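Local atomic coordinates of polyprenyl synthetase (Nonlabens dokdonensis, PDB entry 6KD7), a protein that probably transfers prenyl units to build geranylgeranyl pyrophosphate, as a magnesium-dependent member of the FPP/GGPP synthase family. Residues T47-E52 and K313-F318; G202-L207 and Q321-K326. All coordinates share one frame; numbering follows the deposited sequence.

Contact 1: T47-E52 and K313-F318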
ATOM      1  N   THR A  47      26.131 -38.214   6.471  1.00 29.91           N
ATOM      2  CA  THR A  47      26.992 -38.569   5.322  1.00 29.17           C
ATOM      3  C   THR A  47      28.316 -39.119   5.891  1.00 33.07           C
ATOM      4  O   THR A  47      28.667 -40.278   5.521  1.00 30.27           O
ATOM      5  CB  THR A  47      27.137 -37.385   4.352  1.00 28.40           C
ATOM      6  OG1 THR A  47      25.847 -37.107   3.788  1.00 27.57           O
ATOM      7  CG2 THR A  47      28.127 -37.698   3.251  1.00 29.82           C
ATOM      8  N   LEU A  48      28.954 -38.374   6.796  1.00 29.73           N
ATOM      9  CA  LEU A  48      30.239 -38.763   7.444  1.00 33.67           C
ATOM     10  C   LEU A  48      30.061 -40.061   8.245  1.00 33.77           C
ATOM     11  O   LEU A  48      30.881 -40.977   8.104  1.00 34.87           O
ATOM     12  CB  LEU A  48      30.737 -37.639   8.336  1.00 30.50           C
ATOM     13  CG  LEU A  48      30.892 -36.297   7.660  1.00 30.71           C
ATOM     14  CD1 LEU A  48      31.384 -35.269   8.660  1.00 31.82           C
ATOM     15  CD2 LEU A  48      31.823 -36.363   6.465  1.00 33.86           C
ATOM     16  N   MET A  49      28.984 -40.195   8.994  1.00 31.22           N
ATOM     17  CA  MET A  49      28.756 -41.395   9.810  1.00 33.38           C
ATOM     18  C   MET A  49      28.634 -42.599   8.875  1.00 36.87           C
ATOM     19  O   MET A  49      29.213 -43.651   9.197  1.00 31.06           O
ATOM     20  CB  MET A  49      27.482 -41.272  10.656  1.00 36.75           C
ATOM     21  CG  MET A  49      27.622 -40.309  11.855  1.00 39.06           C
ATOM     22  SD  MET A  49      25.993 -39.793  12.481  1.00 47.57           S
ATOM     23  CE  MET A  49      25.465 -41.355  13.157  1.00 44.84           C
ATOM     24  N   SER A  50      27.860 -42.472   7.796  1.00 32.25           N
ATOM     25  CA  SER A  50      27.600 -43.552   6.806  1.00 33.50           C
ATOM     26  C   SER A  50      28.939 -44.002   6.209  1.00 34.79           C
ATOM     27  O   SER A  50      29.224 -45.195   6.182  1.00 35.55           O
ATOM     28  CB  SER A  50      26.691 -43.087   5.715  1.00 35.52           C
ATOM     29  OG  SER A  50      26.212 -44.179   4.949  1.00 34.59           O
ATOM     30  N   ALA A  51      29.724 -43.046   5.751  1.00 29.97           N
ATOM     31  CA  ALA A  51      31.049 -43.271   5.189  1.00 34.75           C
ATOM     32  C   ALA A  51      31.855 -44.122   6.195  1.00 38.82           C
ATOM     33  O   ALA A  51      32.215 -45.227   5.832  1.00 33.25           O
ATOM     34  CB  ALA A  51      31.690 -41.953   4.876  1.00 32.90           C
ATOM     35  N   GLU A  52      32.063 -43.655   7.422  1.00 38.00           N
ATOM     36  CA  GLU A  52      32.904 -44.353   8.433  1.00 39.50           C
ATOM     37  C   GLU A  52      32.398 -45.785   8.673  1.00 41.76           C
ATOM     38  O   GLU A  52      33.180 -46.718   8.483  1.00 48.91           O
ATOM     39  CB  GLU A  52      32.938 -43.565   9.727  1.00 34.66           C
ATOM     40  CG  GLU A  52      33.815 -42.356   9.613  1.00 38.42           C
ATOM     41  CD  GLU A  52      33.960 -41.605  10.929  1.00 41.60           C
ATOM     42  OE1 GLU A  52      33.095 -41.815  11.832  1.00 36.33           O
ATOM     43  OE2 GLU A  52      34.920 -40.808  11.032  1.00 37.41           O
ATOM     44  N   LYS A 313      25.072 -50.017  17.321  1.00 39.23           N
ATOM     45  CA  LYS A 313      24.821 -49.477  18.679  1.00 48.00           C
ATOM     46  C   LYS A 313      24.934 -47.954  18.639  1.00 44.77           C
ATOM     47  O   LYS A 313      24.068 -47.289  19.185  1.00 49.53           O
ATOM     48  CB  LYS A 313      25.838 -50.034  19.676  1.00 52.22           C
ATOM     49  CG  LYS A 313      25.569 -49.671  21.128  1.00 62.84           C
ATOM     50  CD  LYS A 313      26.802 -49.285  21.909  1.00 82.86           C
ATOM     51  CE  LYS A 313      26.517 -49.103  23.384  1.00 89.67           C
ATOM     52  NZ  LYS A 313      27.741 -48.804  24.163  1.00 99.41           N
ATOM     53  N   GLN A 314      25.965 -47.444  17.977  1.00 44.67           N
ATOM     54  CA  GLN A 314      26.178 -45.985  17.857  1.00 44.82           C
ATOM     55  C   GLN A 314      24.963 -45.396  17.117  1.00 46.83           C
ATOM     56  O   GLN A 314      24.376 -44.440  17.622  1.00 39.49           O
ATOM     57  CB  GLN A 314      27.521 -45.676  17.217  1.00 50.29           C
ATOM     58  CG  GLN A 314      28.649 -45.790  18.236  1.00 61.84           C
ATOM     59  CD  GLN A 314      30.025 -45.813  17.620  1.00 66.14           C
ATOM     60  OE1 GLN A 314      30.345 -45.012  16.741  1.00 58.03           O
ATOM     61  NE2 GLN A 314      30.853 -46.736  18.095  1.00 74.45           N
ATOM     62  N   LEU A 315      24.550 -46.005  16.013  1.00 41.55           N
ATOM     63  CA  LEU A 315      23.462 -45.479  15.164  1.00 44.00           C
ATOM     64  C   LEU A 315      22.158 -45.584  15.944  1.00 42.50           C
ATOM     65  O   LEU A 315      21.308 -44.720  15.747  1.00 35.39           O
ATOM     66  CB  LEU A 315      23.364 -46.300  13.885  1.00 43.94           C
ATOM     67  CG  LEU A 315      23.029 -45.540  12.616  1.00 45.52           C
ATOM     68  CD1 LEU A 315      23.935 -44.330  12.448  1.00 46.97           C
ATOM     69  CD2 LEU A 315      23.155 -46.486  11.414  1.00 45.14           C
ATOM     70  N   THR A 316      21.995 -46.643  16.737  1.00 39.83           N
ATOM     71  CA  THR A 316      20.739 -46.905  17.469  1.00 39.18           C
ATOM     72  C   THR A 316      20.595 -45.815  18.534  1.00 41.86           C
ATOM     73  O   THR A 316      19.503 -45.253  18.656  1.00 40.28           O
ATOM     74  CB  THR A 316      20.673 -48.310  18.067  1.00 33.34           C
ATOM     75  OG1 THR A 316      20.483 -49.255  17.021  1.00 33.94           O
ATOM     76  CG2 THR A 316      19.513 -48.483  19.026  1.00 31.87           C
ATOM     77  N   ASP A 317      21.684 -45.511  19.218  1.00 37.66           N
ATOM     78  CA  ASP A 317      21.750 -44.466  20.258  1.00 39.82           C
ATOM     79  C   ASP A 317      21.536 -43.105  19.615  1.00 41.28           C
ATOM     80  O   ASP A 317      20.932 -42.251  20.259  1.00 43.54           O
ATOM     81  CB  ASP A 317      23.103 -44.436  20.980  1.00 39.08           C
ATOM     82  CG  ASP A 317      23.265 -45.617  21.938  1.00 49.30           C
ATOM     83  OD1 ASP A 317      22.215 -46.320  22.200  1.00 41.97           O
ATOM     84  OD2 ASP A 317      24.439 -45.856  22.400  1.00 50.25           O
ATOM     85  N   PHE A 318      22.135 -42.856  18.460  1.00 36.92           N
ATOM     86  CA  PHE A 318      22.006 -41.540  17.789  1.00 37.60           C
ATOM     87  C   PHE A 318      20.523 -41.305  17.426  1.00 37.88           C
ATOM     88  O   PHE A 318      20.010 -40.243  17.685  1.00 42.23           O
ATOM     89  CB  PHE A 318      22.937 -41.466  16.594  1.00 37.20           C
ATOM     90  CG  PHE A 318      22.561 -40.396  15.614  1.00 35.60           C
ATOM     91  CD1 PHE A 318      21.637 -40.657  14.622  1.00 35.92           C
ATOM     92  CD2 PHE A 318      23.150 -39.149  15.674  1.00 38.48           C
ATOM     93  CE1 PHE A 318      21.315 -39.683  13.703  1.00 35.17           C
ATOM     94  CE2 PHE A 318      22.787 -38.165  14.779  1.00 39.27           C
ATOM     95  CZ  PHE A 318      21.875 -38.440  13.798  1.00 35.22           C
TER
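M49 lays its thioether over one face of the F318 ring and presses its methyl against L315. From 47-52 this one side chain makes all the contacts with 313-318. The backbones stand well apart: the closest CA atoms, those of M49 and L315, are 8.6 Å from each other. M49 bridges the gap. Its CG is anti to the carbonyl carbon, the chain runs on nearly extended to SD, and a bend at chi3 of 69° then sets CE over the ring. SD lies 4.4 Å from the centroid of the F318 ring, 15° off the ring normal. CE of M49 is 4.1 Å from the same centroid and also over the face, displaced toward the CG end of the ring. The contact is thus Met-aromatic through the sulfur and CH-pi through the methyl. F318 meets it with its ring because CG is anti to the backbone N (chi1 161°), which carries the ring out toward helix 42-54. L315 comes in beside it with one methyl. Its CD1 is 3.4 Å from CE of M49, tighter than usual for two carbons. M49 CE therefore sits in the corner between the ring face and the leucine methyl. No hydrogen bond joins the two segments, and all three touching residues are buried. L4 of helix 4-18 also touches M49 and F318, while Y197 of helix 188-215 packs on L315 and F318. Elsewhere on helix 42-54, S50 OG hydrogen-bonds to L177 O. The Met-aromatic contact joins an early helix to the last helix of the all-helical prenyl synthase fold, by plain apolar packing.

Contact 2: G202-L207 and Q321-K326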
ATOM      1  N   GLY A 202      13.637 -39.951   9.158  1.00 28.58           N
ATOM      2  CA  GLY A 202      13.277 -38.582   8.738  1.00 31.99           C
ATOM      3  C   GLY A 202      11.792 -38.371   9.001  1.00 29.06           C
ATOM      4  O   GLY A 202      11.428 -37.311   9.504  1.00 27.43           O
ATOM      5  N   LEU A 203      10.993 -39.396   8.757  1.00 25.94           N
ATOM      6  CA  LEU A 203       9.551 -39.352   9.043  1.00 29.51           C
ATOM      7  C   LEU A 203       9.311 -39.242  10.556  1.00 31.99           C
ATOM      8  O   LEU A 203       8.490 -38.422  10.976  1.00 31.47           O
ATOM      9  CB  LEU A 203       8.888 -40.574   8.417  1.00 29.55           C
ATOM     10  CG  LEU A 203       8.704 -40.528   6.900  1.00 31.67           C
ATOM     11  CD1 LEU A 203       8.216 -41.889   6.383  1.00 30.72           C
ATOM     12  CD2 LEU A 203       7.717 -39.435   6.481  1.00 32.26           C
ATOM     13  N   ALA A 204      10.005 -40.020  11.375  1.00 32.08           N
ATOM     14  CA  ALA A 204       9.905 -39.907  12.838  1.00 30.03           C
ATOM     15  C   ALA A 204      10.281 -38.485  13.236  1.00 28.81           C
ATOM     16  O   ALA A 204       9.639 -37.899  14.114  1.00 28.93           O
ATOM     17  CB  ALA A 204      10.796 -40.934  13.523  1.00 33.75           C
ATOM     18  N   PHE A 205      11.376 -37.987  12.710  1.00 26.29           N
ATOM     19  CA  PHE A 205      11.898 -36.655  13.099  1.00 30.89           C
ATOM     20  C   PHE A 205      10.823 -35.556  12.788  1.00 32.18           C
ATOM     21  O   PHE A 205      10.577 -34.641  13.589  1.00 29.50           O
ATOM     22  CB  PHE A 205      13.228 -36.452  12.375  1.00 29.46           C
ATOM     23  CG  PHE A 205      13.994 -35.218  12.756  1.00 36.18           C
ATOM     24  CD1 PHE A 205      14.330 -34.979  14.091  1.00 40.70           C
ATOM     25  CD2 PHE A 205      14.405 -34.310  11.784  1.00 37.96           C
ATOM     26  CE1 PHE A 205      15.044 -33.845  14.459  1.00 39.30           C
ATOM     27  CE2 PHE A 205      15.144 -33.186  12.157  1.00 41.67           C
ATOM     28  CZ  PHE A 205      15.424 -32.931  13.489  1.00 40.67           C
ATOM     29  N   GLN A 206      10.198 -35.621  11.622  1.00 28.80           N
ATOM     30  CA  GLN A 206       9.243 -34.597  11.159  1.00 29.48           C
ATOM     31  C   GLN A 206       7.952 -34.742  11.964  1.00 29.61           C
ATOM     32  O   GLN A 206       7.398 -33.702  12.351  1.00 27.55           O
ATOM     33  CB  GLN A 206       8.970 -34.734   9.675  1.00 27.11           C
ATOM     34  CG  GLN A 206       7.956 -33.733   9.175  1.00 30.78           C
ATOM     35  CD  GLN A 206       8.300 -32.301   9.501  1.00 30.27           C
ATOM     36  OE1 GLN A 206       7.435 -31.546   9.933  1.00 32.31           O
ATOM     37  NE2 GLN A 206       9.543 -31.923   9.281  1.00 28.20           N
ATOM     38  N   LEU A 207       7.489 -35.964  12.206  1.00 28.23           N
ATOM     39  CA  LEU A 207       6.307 -36.178  13.078  1.00 29.51           C
ATOM     40  C   LEU A 207       6.583 -35.613  14.469  1.00 31.38           C
ATOM     41  O   LEU A 207       5.641 -35.010  15.059  1.00 31.08           O
ATOM     42  CB  LEU A 207       5.869 -37.633  13.076  1.00 29.64           C
ATOM     43  CG  LEU A 207       5.297 -38.068  11.731  1.00 32.78           C
ATOM     44  CD1 LEU A 207       4.978 -39.540  11.741  1.00 39.26           C
ATOM     45  CD2 LEU A 207       4.043 -37.285  11.380  1.00 36.23           C
ATOM     46  N   GLN A 321      18.611 -40.616  20.644  1.00 38.28           N
ATOM     47  CA  GLN A 321      18.903 -39.250  21.134  1.00 43.88           C
ATOM     48  C   GLN A 321      18.191 -38.209  20.256  1.00 48.00           C
ATOM     49  O   GLN A 321      17.669 -37.255  20.816  1.00 47.43           O
ATOM     50  CB  GLN A 321      20.412 -39.026  21.132  1.00 49.08           C
ATOM     51  CG  GLN A 321      20.821 -37.655  21.640  1.00 67.87           C
ATOM     52  CD  GLN A 321      22.213 -37.260  21.213  1.00 86.14           C
ATOM     53  OE1 GLN A 321      23.193 -37.932  21.520  1.00 85.44           O
ATOM     54  NE2 GLN A 321      22.310 -36.151  20.496  1.00 96.01           N
ATOM     55  N   LEU A 322      18.138 -38.419  18.940  1.00 45.14           N
ATOM     56  CA  LEU A 322      17.566 -37.433  17.981  1.00 40.10           C
ATOM     57  C   LEU A 322      16.088 -37.245  18.322  1.00 39.74           C
ATOM     58  O   LEU A 322      15.633 -36.108  18.294  1.00 37.98           O
ATOM     59  CB  LEU A 322      17.712 -37.938  16.540  1.00 41.72           C
ATOM     60  CG  LEU A 322      17.242 -36.974  15.448  1.00 40.26           C
ATOM     61  CD1 LEU A 322      18.110 -35.726  15.392  1.00 38.71           C
ATOM     62  CD2 LEU A 322      17.209 -37.666  14.097  1.00 38.34           C
ATOM     63  N   MET A 323      15.424 -38.320  18.736  1.00 35.98           N
ATOM     64  CA  MET A 323      13.963 -38.363  19.002  1.00 38.30           C
ATOM     65  C   MET A 323      13.669 -37.994  20.460  1.00 42.75           C
ATOM     66  O   MET A 323      12.590 -38.319  20.938  1.00 43.98           O
ATOM     67  CB  MET A 323      13.426 -39.763  18.706  1.00 38.57           C
ATOM     68  CG  MET A 323      12.443 -39.816  17.559  1.00 48.01           C
ATOM     69  SD  MET A 323      12.926 -38.888  16.106  1.00 43.28           S
ATOM     70  CE  MET A 323      14.111 -40.001  15.366  1.00 57.38           C
ATOM     71  N   GLY A 324      14.625 -37.349  21.118  1.00 45.22           N
ATOM     72  CA  GLY A 324      14.559 -36.917  22.532  1.00 57.92           C
ATOM     73  C   GLY A 324      14.312 -38.047  23.534  1.00 68.63           C
ATOM     74  O   GLY A 324      13.733 -37.748  24.595  1.00 79.35           O
ATOM     75  N   ARG A 325      14.733 -39.287  23.236  1.00 79.36           N
ATOM     76  CA  ARG A 325      14.719 -40.471  24.153  1.00 83.25           C
ATOM     77  C   ARG A 325      16.149 -40.732  24.683  1.00 91.92           C
ATOM     78  O   ARG A 325      17.096 -39.995  24.309  1.00 83.19           O
ATOM     79  CB  ARG A 325      14.133 -41.702  23.442  1.00 71.31           C
ATOM     80  CG  ARG A 325      12.657 -41.594  23.085  1.00 67.87           C
ATOM     81  CD  ARG A 325      12.195 -42.619  22.055  1.00 75.41           C
ATOM     82  NE  ARG A 325      12.192 -44.012  22.536  1.00 83.91           N
ATOM     83  CZ  ARG A 325      11.703 -45.096  21.889  1.00 79.62           C
ATOM     84  NH1 ARG A 325      11.147 -45.005  20.689  1.00 77.19           N
ATOM     85  NH2 ARG A 325      11.784 -46.293  22.452  1.00 76.90           N
ATOM     86  N   LYS A 326      16.297 -41.738  25.540  1.00111.22           N
ATOM     87  CA  LYS A 326      17.633 -42.003  26.131  1.00114.91           C
ATOM     88  C   LYS A 326      18.158 -43.354  25.646  1.00106.33           C
ATOM     89  O   LYS A 326      17.349 -44.192  25.221  1.00 91.79           O
ATOM     90  CB  LYS A 326      17.623 -41.838  27.654  1.00117.93           C
ATOM     91  CG  LYS A 326      18.968 -41.459  28.255  1.00122.49           C
ATOM     92  CD  LYS A 326      18.860 -40.720  29.571  1.00116.92           C
ATOM     93  CE  LYS A 326      18.349 -39.304  29.413  1.00115.19           C
ATOM     94  NZ  LYS A 326      18.488 -38.531  30.669  1.00119.65           N
TER
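L322 and M323 pack on A204 and F205 where helix 309-322 ends in a Schellman motif. G324, with its positive phi, is the C-prime residue, and G324 N bonds to Q321 O. The helix end rests on helix 188-215 within the all-helical prenyl synthase fold. L322 points its CB toward that helix. Its CG is anti to the backbone N (chi1 -176°) and lies 3.8 Å from CD1 of F205. From there the two methyls part. CD1 of L322 reaches CE1 of F205 at 3.7 Å, approaching the ring obliquely, and CD2 of L322 lies 3.9 Å from CD1 of F205. The two side chains cross at about a right angle, with the leucine fork against CD1 and CE1 of the ring. L42 of helix 42-54 touches both. F205 also touches the bound pyrophosphate, so L322 lies behind a residue of the ligand pocket. With an alanine here, CG and both methyls are gone, and CD1 and CE1 of F205 would probably lose this packing partner, leaving the ring less firmly placed beside the pyrophosphate. M323, the first residue to leave helical geometry, takes a different route. Its chain bends at chi2 and again at chi3, and this folds the thioether back onto helix 188-215. There its sulfur lies beside the backbone, with M323 SD 3.8 Å from F205 N. Beyond the sulfur, CE of M323 ends 3.9 Å from CB of A204.

Overall arrangement
Contact 1 lies along helix 309-322; contact 2 involves its last turn and the turn that follows. Contact 1 uses 313-318 and contact 2 uses 321-326, and their centres are about 15 Å apart. The partners differ: helix 42-54 in contact 1, helix 188-215 in contact 2. Each of these helices also reaches the other contact, helix 188-215 through Y197 and helix 42-54 through L42. Only contact 2 touches the ligand. The F205 side chain is about 4 Å from the pyrophosphate and about 9 Å from a magnesium ion. The side chain of F318 in contact 1 stays about 10 Å from the pyrophosphate.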